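Local coordinates for protein alpha-1,2-mannosidase (Bacteroides thetaiotaomicron, PDB 2WW2) that hydrolyses alpha-mannosidic linkages with inversion of configuration, as a calcium-dependent glycoside hydrolase of family 92 from a human gut bacterium, at residues D281-T286 against S656-K661; H606-M611 against A677-D682. All blocks are in the same frame, centred on the assembly; numbering follows the deposited sequence. Where two conformers were deposited one is given.

Interaction 1. Residues D281-T286 against S656-K661; sequences DEQLRT and SPLFKK. With GOL (glycerol), chain G.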
loop_
_atom_site.group_PDB
_atom_site.type_symbol
_atom_site.label_atom_id
_atom_site.label_comp_id
_atom_site.label_asym_id
_atom_site.label_seq_id
_atom_site.Cartn_x
_atom_site.Cartn_y
_atom_site.Cartn_z
ATOM N N ASP A 281 -32.873 -13.780 2.955
ATOM C CA ASP A 281 -32.718 -13.990 4.401
ATOM C C ASP A 281 -31.461 -13.294 4.919
ATOM O O ASP A 281 -31.441 -12.736 6.011
ATOM C CB ASP A 281 -32.642 -15.485 4.728
ATOM C CG ASP A 281 -33.978 -16.166 4.600
ATOM O OD1 ASP A 281 -35.009 -15.455 4.561
ATOM O OD2 ASP A 281 -33.994 -17.411 4.533
ATOM N N GLU A 282 -30.397 -13.325 4.133
ATOM C CA GLU A 282 -29.152 -12.680 4.589
ATOM C C GLU A 282 -29.330 -11.155 4.770
ATOM O O GLU A 282 -28.862 -10.564 5.766
ATOM C CB GLU A 282 -28.022 -13.022 3.625
ATOM C CG GLU A 282 -26.755 -12.230 3.826
ATOM C CD GLU A 282 -26.044 -12.518 5.135
ATOM O OE1 GLU A 282 -26.411 -13.456 5.867
ATOM O OE2 GLU A 282 -25.093 -11.769 5.437
ATOM N N GLN A 283 -30.013 -10.527 3.818
ATOM C CA GLN A 283 -30.325 -9.101 3.927
ATOM C C GLN A 283 -31.219 -8.782 5.131
ATOM O O GLN A 283 -31.009 -7.797 5.833
ATOM C CB GLN A 283 -30.981 -8.612 2.621
ATOM C CG GLN A 283 -29.995 -8.574 1.419
ATOM C CD GLN A 283 -30.677 -8.223 0.100
ATOM O OE1 GLN A 283 -31.811 -8.638 -0.164
ATOM N NE2 GLN A 283 -29.979 -7.463 -0.746
ATOM N N LEU A 284 -32.257 -9.589 5.343
ATOM C CA LEU A 284 -33.144 -9.392 6.483
ATOM C C LEU A 284 -32.350 -9.557 7.803
ATOM O O LEU A 284 -32.527 -8.800 8.756
ATOM C CB LEU A 284 -34.310 -10.408 6.419
ATOM C CG LEU A 284 -35.283 -10.172 5.240
ATOM C CD1 LEU A 284 -36.204 -11.362 4.965
ATOM C CD2 LEU A 284 -36.127 -8.938 5.537
ATOM N N ARG A 285 -31.495 -10.568 7.866
ATOM C CA ARG A 285 -30.646 -10.727 9.066
ATOM C C ARG A 285 -29.732 -9.529 9.286
ATOM O O ARG A 285 -29.566 -9.060 10.418
ATOM C CB ARG A 285 -29.841 -12.025 8.984
ATOM C CG ARG A 285 -30.764 -13.251 9.089
ATOM C CD ARG A 285 -29.982 -14.525 9.191
ATOM N NE ARG A 285 -29.056 -14.683 8.090
ATOM C CZ ARG A 285 -29.156 -15.629 7.159
ATOM N NH1 ARG A 285 -30.160 -16.505 7.203
ATOM N NH2 ARG A 285 -28.248 -15.690 6.180
ATOM N N THR A 286 -29.151 -9.023 8.215
ATOM C CA THR A 286 -28.224 -7.892 8.364
ATOM C C THR A 286 -28.991 -6.688 8.871
ATOM O O THR A 286 -28.601 -6.057 9.847
ATOM C CB THR A 286 -27.520 -7.578 7.033
ATOM O OG1 THR A 286 -26.875 -8.769 6.556
ATOM C CG2 THR A 286 -26.443 -6.489 7.235
ATOM N N SER A 656 -30.685 4.736 -2.273
ATOM C CA SER A 656 -31.334 3.698 -3.059
ATOM C C SER A 656 -31.654 2.587 -2.072
ATOM O O SER A 656 -30.753 2.149 -1.339
ATOM C CB SER A 656 -30.378 3.199 -4.152
ATOM O OG SER A 656 -30.903 2.065 -4.795
ATOM N N PRO A 657 -32.933 2.169 -2.003
ATOM C CA PRO A 657 -33.393 1.211 -0.997
ATOM C C PRO A 657 -32.847 -0.176 -1.309
ATOM O O PRO A 657 -32.594 -0.503 -2.488
ATOM C CB PRO A 657 -34.915 1.208 -1.178
ATOM C CG PRO A 657 -35.108 1.535 -2.646
ATOM C CD PRO A 657 -33.995 2.519 -2.960
ATOM N N LEU A 658 -32.725 -0.996 -0.271
ATOM C CA LEU A 658 -32.225 -2.356 -0.432
ATOM C C LEU A 658 -33.334 -3.375 -0.731
ATOM O O LEU A 658 -33.100 -4.384 -1.410
ATOM C CB LEU A 658 -31.476 -2.781 0.847
ATOM C CG LEU A 658 -30.739 -4.118 0.764
ATOM C CD1 LEU A 658 -29.540 -3.998 -0.212
ATOM C CD2 LEU A 658 -30.291 -4.542 2.173
ATOM N N PHE A 659 -34.540 -3.122 -0.231
ATOM C CA PHE A 659 -35.624 -4.121 -0.325
ATOM C C PHE A 659 -36.653 -3.745 -1.391
ATOM O O PHE A 659 -36.666 -2.612 -1.867
ATOM C CB PHE A 659 -36.321 -4.272 1.033
ATOM C CG PHE A 659 -35.400 -4.779 2.139
ATOM C CD1 PHE A 659 -35.144 -6.142 2.268
ATOM C CD2 PHE A 659 -34.777 -3.890 3.014
ATOM C CE1 PHE A 659 -34.281 -6.622 3.284
ATOM C CE2 PHE A 659 -33.925 -4.347 4.038
ATOM C CZ PHE A 659 -33.681 -5.720 4.169
ATOM N N LYS A 660 -37.538 -4.680 -1.750
ATOM C CA LYS A 660 -38.634 -4.336 -2.653
ATOM C C LYS A 660 -39.632 -3.414 -1.954
ATOM O O LYS A 660 -40.371 -2.662 -2.606
ATOM C CB LYS A 660 -39.326 -5.599 -3.194
ATOM C CG LYS A 660 -38.464 -6.314 -4.229
ATOM C CD LYS A 660 -39.065 -7.624 -4.680
ATOM C CE LYS A 660 -38.110 -8.361 -5.617
ATOM N NZ LYS A 660 -37.819 -7.544 -6.841
ATOM N N LYS A 661 -39.618 -3.432 -0.627
ATOM C CA LYS A 661 -40.552 -2.614 0.144
ATOM C C LYS A 661 -40.128 -2.450 1.600
ATOM O O LYS A 661 -39.726 -3.424 2.258
ATOM C CB LYS A 661 -41.955 -3.248 0.087
ATOM C CG LYS A 661 -43.067 -2.334 0.579
ATOM C CD LYS A 661 -44.388 -3.091 0.655
ATOM C CE LYS A 661 -45.535 -2.136 0.756
ATOM N NZ LYS A 661 -46.843 -2.869 0.676
HETATM C C1 GOL G . -32.386 -5.978 -3.841
HETATM O O1 GOL G . -31.427 -6.035 -2.794
HETATM C C2 GOL G . -33.345 -7.158 -3.777
HETATM O O2 GOL G . -34.687 -6.825 -4.043
HETATM C C3 GOL G . -33.348 -7.725 -2.396
HETATM O O3 GOL G . -32.599 -8.873 -2.538
#
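Gln283, in the first turn of helix 281-294, reaches across to Leu658 and Phe659, in the loop between strands 651-654 and 661-665. The contact lies in the family 92 catalytic domain, of the six-hairpin glycosidase clan, where this helix meets a loop leading into the six-stranded mixed sheet. With CG beside the backbone N (chi1 -70°) and an extended chain beyond, the Gln283 side chain crosses that of Leu658 at a slant, carrying its amide past the isobutyl group. NE2 of Gln283 passes 3.5 Å from CD1 of Leu658. The aliphatic base sits near the aromatic ring, CB of Gln283 being 3.9 Å from CE1 of Phe659. A glutamine suits this place because its methylenes can pack on hydrocarbon while its amide end still finds polar partners.

Two parts of the helix meet the Phe659 ring in different ways. Backbone O of Gln283 lies at the ring edge, near its plane, 3.8 Å from CZ of Phe659, where the slightly positive ring hydrogens face an electron-rich atom. CD2 of Leu284 approaches obliquely, 3.7 Å from CE1 of Phe659, and Phe287 in the next turn adds an edge-to-face ring contact. Ala639 of helix 632-640 packs on both Leu658 and Phe659, so these apolar residues fill a buried seam. Just beyond, a classic beta bulge sets Lys660 and Lys661 together opposite Glu277 of edge strand 274-277.

A glycerol, probably from the crystallisation liquor, bridges the two segments: its O1 accepts from NE2 of Gln283 at 2.9 Å and donates to O of Leu658 at 2.7 Å.

Interaction 2. Residues H606-M611 against A677-D682; sequences HLRNVM and ADNAAD
The guanidinium of Arg608 and the amide of Asn679 stand almost perpendicular, their planes 84° apart, and the amide oxygen meets the guanidinium at its edge rather than over a face. OD1 of Asn679 lies between the two terminal nitrogens of Arg608, 3.0 Å from NH1 and 3.1 Å from NH2. The NH1 bond arrives in the carbonyl plane, on a lone pair, with OD1 20° out of the guanidinium plane; the NH2 bond is weak. Backbone O of Ala680 takes a second, also weak, bond from NH2 of Arg608 at 3.0 Å, approaching the guanidinium obliquely.

Arg608 gets there by a folded chain. Successive bends at chi2 and chi3 bring the charged group from the helix to the loop, and it meets Asn679 coming from the opposite direction. Arginine fits because one flat group offers several N-H donors to neighbouring oxygens: NH1 also bonds Ser656 OG. Asn679 fits because its two ends do different work, OD1 accepting from the arginine while ND2 donates to backbone carbonyls, those of Pro657 and Phe659. Ala680 N adds a weak bond to the same OD1, which helps hold the amide in place. Met716 of strand 710-717 touches both Arg608 and Asn679.

A leucine in place of Arg608 would probably leave O of Ala680 without this donor and OD1 of Asn679 with little more than the weak bond from Ala680 N, in a buried spot.

The arrangement ties helix 600-613 to the loop joining strands 671-675 and 685-691, a helix-to-sheet junction within the catalytic domain, which belongs to the six-hairpin glycosidase clan.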
loop_
_atom_site.group_PDB
_atom_site.type_symbol
_atom_site.label_atom_id
_atom_site.label_comp_id
_atom_site.label_asym_id
_atom_site.label_seq_id
_atom_site.Cartn_x
_atom_site.Cartn_y
_atom_site.Cartn_z
ATOM N N HIS A 606 -22.992 3.576 -5.635
ATOM C CA HIS A 606 -22.002 3.326 -4.589
ATOM C C HIS A 606 -22.610 2.856 -3.279
ATOM O O HIS A 606 -22.067 1.980 -2.605
ATOM C CB HIS A 606 -21.139 4.561 -4.352
ATOM C CG HIS A 606 -20.204 4.850 -5.484
ATOM N ND1 HIS A 606 -19.195 3.985 -5.850
ATOM C CD2 HIS A 606 -20.133 5.900 -6.341
ATOM C CE1 HIS A 606 -18.541 4.490 -6.883
ATOM N NE2 HIS A 606 -19.090 5.651 -7.199
ATOM N N LEU A 607 -23.736 3.447 -2.915
ATOM C CA LEU A 607 -24.454 3.031 -1.733
ATOM C C LEU A 607 -24.837 1.549 -1.836
ATOM O O LEU A 607 -24.575 0.749 -0.925
ATOM C CB LEU A 607 -25.703 3.907 -1.625
ATOM C CG LEU A 607 -26.496 3.902 -0.337
ATOM C CD1 LEU A 607 -27.247 2.586 -0.279
ATOM C CD2 LEU A 607 -25.579 4.124 0.886
ATOM N N ARG A 608 -25.450 1.166 -2.947
ATOM C CA ARG A 608 -25.839 -0.230 -3.090
ATOM C C ARG A 608 -24.610 -1.147 -3.117
ATOM O O ARG A 608 -24.631 -2.239 -2.573
ATOM C CB ARG A 608 -26.740 -0.421 -4.319
ATOM C CG ARG A 608 -28.081 0.356 -4.161
ATOM C CD ARG A 608 -28.979 -0.309 -3.117
ATOM N NE ARG A 608 -29.306 -1.674 -3.546
ATOM C CZ ARG A 608 -30.254 -1.956 -4.437
ATOM N NH1 ARG A 608 -30.982 -0.984 -4.968
ATOM N NH2 ARG A 608 -30.479 -3.212 -4.805
ATOM N N ASN A 609 -23.522 -0.675 -3.706
ATOM C CA ASN A 609 -22.280 -1.456 -3.741
ATOM C C ASN A 609 -21.738 -1.683 -2.312
ATOM O O ASN A 609 -21.410 -2.812 -1.932
ATOM C CB ASN A 609 -21.263 -0.741 -4.630
ATOM C CG ASN A 609 -20.172 -1.652 -5.130
ATOM O OD1 ASN A 609 -20.399 -2.821 -5.446
ATOM N ND2 ASN A 609 -18.967 -1.110 -5.225
ATOM N N VAL A 610 -21.691 -0.622 -1.512
ATOM C CA VAL A 610 -21.256 -0.734 -0.113
ATOM C C VAL A 610 -22.157 -1.696 0.696
ATOM O O VAL A 610 -21.674 -2.557 1.416
ATOM C CB VAL A 610 -21.179 0.658 0.577
ATOM C CG1 VAL A 610 -21.085 0.509 2.098
ATOM C CG2 VAL A 610 -19.968 1.467 0.040
ATOM N N MET A 611 -23.471 -1.563 0.564
ATOM C CA MET A 611 -24.375 -2.434 1.309
ATOM C C MET A 611 -24.141 -3.899 0.953
ATOM O O MET A 611 -24.183 -4.767 1.831
ATOM C CB MET A 611 -25.844 -2.036 1.100
ATOM C CG MET A 611 -26.197 -0.688 1.731
ATOM S SD MET A 611 -27.952 -0.413 2.045
ATOM C CE MET A 611 -28.591 0.050 0.432
ATOM N N ALA A 677 -40.665 -1.999 -6.491
ATOM C CA ALA A 677 -41.168 -3.317 -6.855
ATOM C C ALA A 677 -40.211 -4.079 -7.756
ATOM O O ALA A 677 -40.169 -5.306 -7.710
ATOM C CB ALA A 677 -42.570 -3.212 -7.497
ATOM N N ASP A 678 -39.426 -3.374 -8.572
ATOM C CA ASP A 678 -38.485 -4.065 -9.461
ATOM C C ASP A 678 -37.033 -3.939 -9.029
ATOM O O ASP A 678 -36.115 -4.006 -9.849
ATOM C CB ASP A 678 -38.679 -3.606 -10.904
ATOM C CG ASP A 678 -40.075 -3.866 -11.391
ATOM O OD1 ASP A 678 -40.487 -5.045 -11.409
ATOM O OD2 ASP A 678 -40.776 -2.894 -11.734
ATOM N N ASN A 679 -36.831 -3.799 -7.719
ATOM C CA ASN A 679 -35.488 -3.742 -7.143
ATOM C C ASN A 679 -34.771 -5.082 -7.318
ATOM O O ASN A 679 -35.418 -6.145 -7.309
ATOM C CB ASN A 679 -35.566 -3.393 -5.662
ATOM C CG ASN A 679 -34.317 -2.674 -5.165
ATOM O OD1 ASN A 679 -33.327 -2.553 -5.887
ATOM N ND2 ASN A 679 -34.361 -2.202 -3.925
ATOM N N ALA A 680 -33.450 -5.017 -7.488
ATOM C CA ALA A 680 -32.592 -6.188 -7.677
ATOM C C ALA A 680 -31.156 -5.781 -7.435
ATOM O O ALA A 680 -30.819 -4.594 -7.493
ATOM C CB ALA A 680 -32.745 -6.739 -9.114
ATOM N N ALA A 681 -30.289 -6.757 -7.197
ATOM C CA ALA A 681 -28.875 -6.459 -6.984
ATOM C C ALA A 681 -28.258 -5.643 -8.131
ATOM O O ALA A 681 -27.389 -4.787 -7.898
ATOM C CB ALA A 681 -28.090 -7.751 -6.755
ATOM N N ASP A 682 -28.704 -5.879 -9.364
ATOM C CA ASP A 682 -28.127 -5.148 -10.495
ATOM C C ASP A 682 -29.012 -4.000 -10.972
ATOM O O ASP A 682 -28.825 -3.470 -12.069
ATOM C CB ASP A 682 -27.771 -6.098 -11.648
ATOM C CG ASP A 682 -28.998 -6.731 -12.283
ATOM O OD1 ASP A 682 -30.042 -6.844 -11.599
ATOM O OD2 ASP A 682 -28.914 -7.122 -13.466
#

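How the interactions relate
Interactions 1 and 2 are neighbours whose centres lie 9 Å apart, and their segments alternate along the chain. They join through the loops 656-661 and 677-682: NZ of Lys660 is 2.8 Å from O of Asn679, and ND2 of Asn679 is 2.8 Å from O of Pro657, both probable hydrogen bonds. The loop 656-661 thus lies between the helix of interaction 1 and the partners of interaction 2, with Leu658 also touching Arg608 and Met611. O2 of the glycerol, probably a crystallisation additive, lies 3.4 Å from O of Asn679, at best a weak bond. The residues of the two observed sodium sites belong to neither interaction.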